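Local coordinates for centrosomal protein of 104 kDa (PDB 5LPH) that is required for ciliogenesis and for structural integrity at the ciliary tip, and is represented here by its tubulin-binding TOG domain, at residues V46-Y56 and N88-R99. Sequence-based numbering, arbitrary orientation.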
loop_
_atom_site.group_PDB
_atom_site.type_symbol
_atom_site.label_atom_id
_atom_site.label_comp_id
_atom_site.label_asym_id
_atom_site.label_seq_id
_atom_site.Cartn_x
_atom_site.Cartn_y
_atom_site.Cartn_z
ATOM N N VAL A 46 1.764 11.116 -24.334
ATOM C CA VAL A 46 0.573 10.264 -24.288
ATOM C C VAL A 46 -0.690 11.049 -23.928
ATOM O O VAL A 46 -1.735 10.871 -24.553
ATOM C CB VAL A 46 0.783 9.109 -23.280
ATOM C CG1 VAL A 46 -0.476 8.261 -23.122
ATOM C CG2 VAL A 46 1.965 8.244 -23.705
ATOM N N LEU A 47 -0.597 11.901 -22.908
ATOM C CA LEU A 47 -1.763 12.626 -22.372
ATOM C C LEU A 47 -1.885 14.069 -22.850
ATOM O O LEU A 47 -2.950 14.666 -22.688
ATOM C CB LEU A 47 -1.713 12.626 -20.842
ATOM C CG LEU A 47 -1.599 11.251 -20.187
ATOM C CD1 LEU A 47 -1.427 11.419 -18.689
ATOM C CD2 LEU A 47 -2.815 10.396 -20.509
ATOM N N GLY A 48 -0.807 14.629 -23.398
ATOM C CA GLY A 48 -0.782 16.017 -23.855
ATOM C C GLY A 48 -0.229 16.927 -22.776
ATOM O O GLY A 48 -0.349 16.637 -21.577
ATOM N N GLU A 49 0.371 18.032 -23.200
ATOM C CA GLU A 49 1.005 18.967 -22.278
ATOM C C GLU A 49 0.012 19.676 -21.357
ATOM O O GLU A 49 0.336 19.934 -20.209
ATOM C CB GLU A 49 1.818 20.011 -23.042
ATOM C CG GLU A 49 2.709 20.861 -22.147
ATOM C CD GLU A 49 3.644 21.765 -22.926
ATOM O OE1 GLU A 49 4.761 22.032 -22.434
ATOM O OE2 GLU A 49 3.264 22.214 -24.028
ATOM N N THR A 50 -1.177 19.992 -21.863
ATOM C CA THR A 50 -2.193 20.726 -21.099
ATOM C C THR A 50 -2.575 19.982 -19.821
ATOM O O THR A 50 -2.525 20.547 -18.729
ATOM C CB THR A 50 -3.465 20.985 -21.947
ATOM O OG1 THR A 50 -3.125 21.803 -23.070
ATOM C CG2 THR A 50 -4.559 21.702 -21.133
ATOM N N LEU A 51 -2.947 18.716 -19.975
ATOM C CA LEU A 51 -3.360 17.888 -18.848
ATOM C C LEU A 51 -2.220 17.681 -17.846
ATOM O O LEU A 51 -2.457 17.707 -16.636
ATOM C CB LEU A 51 -3.916 16.548 -19.340
ATOM C CG LEU A 51 -4.784 15.761 -18.348
ATOM C CD1 LEU A 51 -5.808 14.926 -19.104
ATOM C CD2 LEU A 51 -3.949 14.883 -17.418
ATOM N N VAL A 52 -0.994 17.489 -18.331
ATOM C CA VAL A 52 0.152 17.293 -17.423
ATOM C C VAL A 52 0.452 18.578 -16.639
ATOM O O VAL A 52 0.733 18.518 -15.442
ATOM C CB VAL A 52 1.414 16.791 -18.162
ATOM C CG1 VAL A 52 2.622 16.746 -17.238
ATOM C CG2 VAL A 52 1.166 15.404 -18.737
ATOM N N ALA A 53 0.384 19.723 -17.315
ATOM C CA ALA A 53 0.587 21.030 -16.678
ATOM C C ALA A 53 -0.447 21.300 -15.578
ATOM O O ALA A 53 -0.086 21.760 -14.504
ATOM C CB ALA A 53 0.553 22.143 -17.718
ATOM N N GLU A 54 -1.719 21.017 -15.863
ATOM C CA GLU A 54 -2.790 21.057 -14.858
ATOM C C GLU A 54 -2.437 20.247 -13.602
ATOM O O GLU A 54 -2.525 20.753 -12.479
ATOM C CB GLU A 54 -4.093 20.483 -15.414
ATOM C CG GLU A 54 -5.014 21.431 -16.150
ATOM C CD GLU A 54 -6.401 20.817 -16.289
ATOM O OE1 GLU A 54 -6.528 19.848 -17.068
ATOM O OE2 GLU A 54 -7.345 21.278 -15.601
ATOM N N ALA A 55 -2.038 18.992 -13.816
ATOM C CA ALA A 55 -1.686 18.067 -12.730
ATOM C C ALA A 55 -0.513 18.525 -11.873
ATOM O O ALA A 55 -0.472 18.216 -10.687
ATOM C CB ALA A 55 -1.405 16.676 -13.291
ATOM N N TYR A 56 0.430 19.254 -12.470
ATOM C CA TYR A 56 1.632 19.745 -11.771
ATOM C C TYR A 56 1.502 21.122 -11.114
ATOM O O TYR A 56 2.367 21.501 -10.321
ATOM C CB TYR A 56 2.826 19.794 -12.737
ATOM C CG TYR A 56 3.649 18.526 -12.770
ATOM C CD1 TYR A 56 3.216 17.410 -13.483
ATOM C CD2 TYR A 56 4.868 18.448 -12.109
ATOM C CE1 TYR A 56 3.967 16.249 -13.523
ATOM C CE2 TYR A 56 5.630 17.286 -12.142
ATOM C CZ TYR A 56 5.169 16.189 -12.849
ATOM O OH TYR A 56 5.897 15.031 -12.901
ATOM N N ASN A 88 0.125 2.345 -22.895
ATOM C CA ASN A 88 0.809 3.639 -22.732
ATOM C C ASN A 88 -0.026 4.624 -21.916
ATOM O O ASN A 88 0.486 5.289 -21.016
ATOM C CB ASN A 88 1.134 4.280 -24.091
ATOM C CG ASN A 88 2.242 3.563 -24.834
ATOM O OD1 ASN A 88 3.082 2.892 -24.233
ATOM N ND2 ASN A 88 2.249 3.706 -26.156
ATOM N N THR A 89 -1.311 4.702 -22.250
ATOM C CA THR A 89 -2.249 5.567 -21.547
ATOM C C THR A 89 -2.388 5.173 -20.069
ATOM O O THR A 89 -2.439 6.041 -19.193
ATOM C CB THR A 89 -3.614 5.568 -22.262
ATOM O OG1 THR A 89 -3.449 6.105 -23.580
ATOM C CG2 THR A 89 -4.602 6.420 -21.532
ATOM N N LEU A 90 -2.438 3.869 -19.807
ATOM C CA LEU A 90 -2.445 3.346 -18.443
ATOM C C LEU A 90 -1.181 3.733 -17.677
ATOM O O LEU A 90 -1.278 4.171 -16.531
ATOM C CB LEU A 90 -2.624 1.825 -18.448
ATOM C CG LEU A 90 -2.680 1.122 -17.085
ATOM C CD1 LEU A 90 -3.632 -0.061 -17.138
ATOM C CD2 LEU A 90 -1.308 0.656 -16.612
ATOM N N ARG A 91 -0.014 3.573 -18.309
ATOM C CA ARG A 91 1.274 3.867 -17.656
ATOM C C ARG A 91 1.467 5.360 -17.370
ATOM O O ARG A 91 2.037 5.733 -16.340
ATOM C CB ARG A 91 2.455 3.307 -18.474
ATOM C CG ARG A 91 2.538 1.782 -18.417
ATOM C CD ARG A 91 3.741 1.147 -19.099
ATOM N NE ARG A 91 3.490 -0.290 -19.261
ATOM C CZ ARG A 91 4.040 -1.248 -18.517
ATOM N NH1 ARG A 91 3.721 -2.516 -18.734
ATOM N NH2 ARG A 91 4.915 -0.945 -17.570
ATOM N N ALA A 92 0.985 6.208 -18.275
ATOM C CA ALA A 92 1.040 7.657 -18.085
ATOM C C ALA A 92 0.087 8.105 -16.974
ATOM O O ALA A 92 0.419 8.988 -16.182
ATOM C CB ALA A 92 0.697 8.369 -19.377
ATOM N N SER A 93 -1.095 7.493 -16.932
ATOM C CA SER A 93 -2.078 7.773 -15.892
ATOM C C SER A 93 -1.603 7.335 -14.509
ATOM O O SER A 93 -1.788 8.060 -13.533
ATOM C CB SER A 93 -3.417 7.123 -16.230
ATOM O OG SER A 93 -3.898 7.650 -17.450
ATOM N N VAL A 94 -0.974 6.166 -14.436
ATOM C CA VAL A 94 -0.390 5.679 -13.185
ATOM C C VAL A 94 0.733 6.600 -12.695
ATOM O O VAL A 94 0.870 6.817 -11.485
ATOM C CB VAL A 94 0.081 4.207 -13.316
ATOM C CG1 VAL A 94 0.945 3.783 -12.137
ATOM C CG2 VAL A 94 -1.127 3.286 -13.423
ATOM N N PHE A 95 1.524 7.137 -13.626
ATOM C CA PHE A 95 2.565 8.123 -13.296
ATOM C C PHE A 95 1.976 9.358 -12.580
ATOM O O PHE A 95 2.542 9.829 -11.592
ATOM C CB PHE A 95 3.357 8.525 -14.558
ATOM C CG PHE A 95 4.302 9.680 -14.349
ATOM C CD1 PHE A 95 3.883 10.987 -14.575
ATOM C CD2 PHE A 95 5.609 9.464 -13.937
ATOM C CE1 PHE A 95 4.744 12.056 -14.379
ATOM C CE2 PHE A 95 6.480 10.529 -13.744
ATOM C CZ PHE A 95 6.044 11.828 -13.965
ATOM N N LEU A 96 0.852 9.867 -13.080
ATOM C CA LEU A 96 0.172 11.010 -12.457
ATOM C C LEU A 96 -0.528 10.655 -11.139
ATOM O O LEU A 96 -0.489 11.446 -10.200
ATOM C CB LEU A 96 -0.816 11.664 -13.431
ATOM C CG LEU A 96 -0.209 12.405 -14.627
ATOM C CD1 LEU A 96 -1.322 12.975 -15.483
ATOM C CD2 LEU A 96 0.739 13.519 -14.204
ATOM N N VAL A 97 -1.154 9.477 -11.070
ATOM C CA VAL A 97 -1.751 8.982 -9.819
ATOM C C VAL A 97 -0.710 8.908 -8.705
ATOM O O VAL A 97 -0.949 9.369 -7.592
ATOM C CB VAL A 97 -2.431 7.607 -10.022
ATOM C CG1 VAL A 97 -2.657 6.864 -8.703
ATOM C CG2 VAL A 97 -3.751 7.794 -10.752
ATOM N N ARG A 98 0.452 8.355 -9.029
ATOM C CA ARG A 98 1.553 8.211 -8.073
ATOM C C ARG A 98 1.959 9.532 -7.403
ATOM O O ARG A 98 2.213 9.568 -6.204
ATOM C CB ARG A 98 2.759 7.579 -8.777
ATOM C CG ARG A 98 3.948 7.258 -7.893
ATOM C CD ARG A 98 5.082 6.691 -8.724
ATOM N NE ARG A 98 6.364 6.768 -8.023
ATOM C CZ ARG A 98 6.855 5.842 -7.199
ATOM N NH1 ARG A 98 6.182 4.722 -6.928
ATOM N NH2 ARG A 98 8.045 6.035 -6.635
ATOM N N ARG A 99 2.039 10.606 -8.178
ATOM C CA ARG A 99 2.412 11.910 -7.621
ATOM C C ARG A 99 1.236 12.545 -6.850
ATOM O O ARG A 99 1.433 13.090 -5.761
ATOM C CB ARG A 99 3.053 12.795 -8.694
ATOM C CG ARG A 99 2.170 13.332 -9.796
ATOM C CD ARG A 99 2.919 14.359 -10.631
ATOM N NE ARG A 99 2.884 15.715 -10.059
ATOM C CZ ARG A 99 3.886 16.343 -9.428
ATOM N NH1 ARG A 99 5.083 15.779 -9.245
ATOM N NH2 ARG A 99 3.686 17.581 -8.976
#
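Knobs-into-holes packing seats Leu96 in a hole made by Leu47, at the end of helix 41-47, and by Leu51, Ala55 and Tyr56 of helix 49-56. Its two methyls divide the work: CD1 meets Leu47 CD1 tip to tip at 3.6 Å and also touches Leu51 CD2, while CD2 rests 3.9 Å from Ala55 CB. The axes of the near-parallel segments 49-56 and 88-99 lie 14° apart and come no closer than 11.1 Å, a spacing filled by Leu96 against Leu51 and Ala55, and by Arg99 against Tyr56. The TOG domain is an array of HEAT-type helices, and this contact lies at its N-terminal end, where helix 60-76 also touches the interface, through Leu70 against Leu47 and Ser93. Toward the C-terminal ends, the Arg99 guanidinium lies flat over one face of the Tyr56 ring, planes 10° apart, in a cation-pi stack with Arg99 CZ 3.6 Å from the ring centroid. A bend at chi3 (-84°) folds the arginine across the ring, where CD adds a CH-pi contact. Tyr56 OH meets the edge of Phe95, 3.4 Å from Phe95 CZ, and hydrogen-bonds Glu39. Replacing Tyr56 with alanine would probably leave the guanidinium without its stacking surface and Glu39 without this hydroxyl partner.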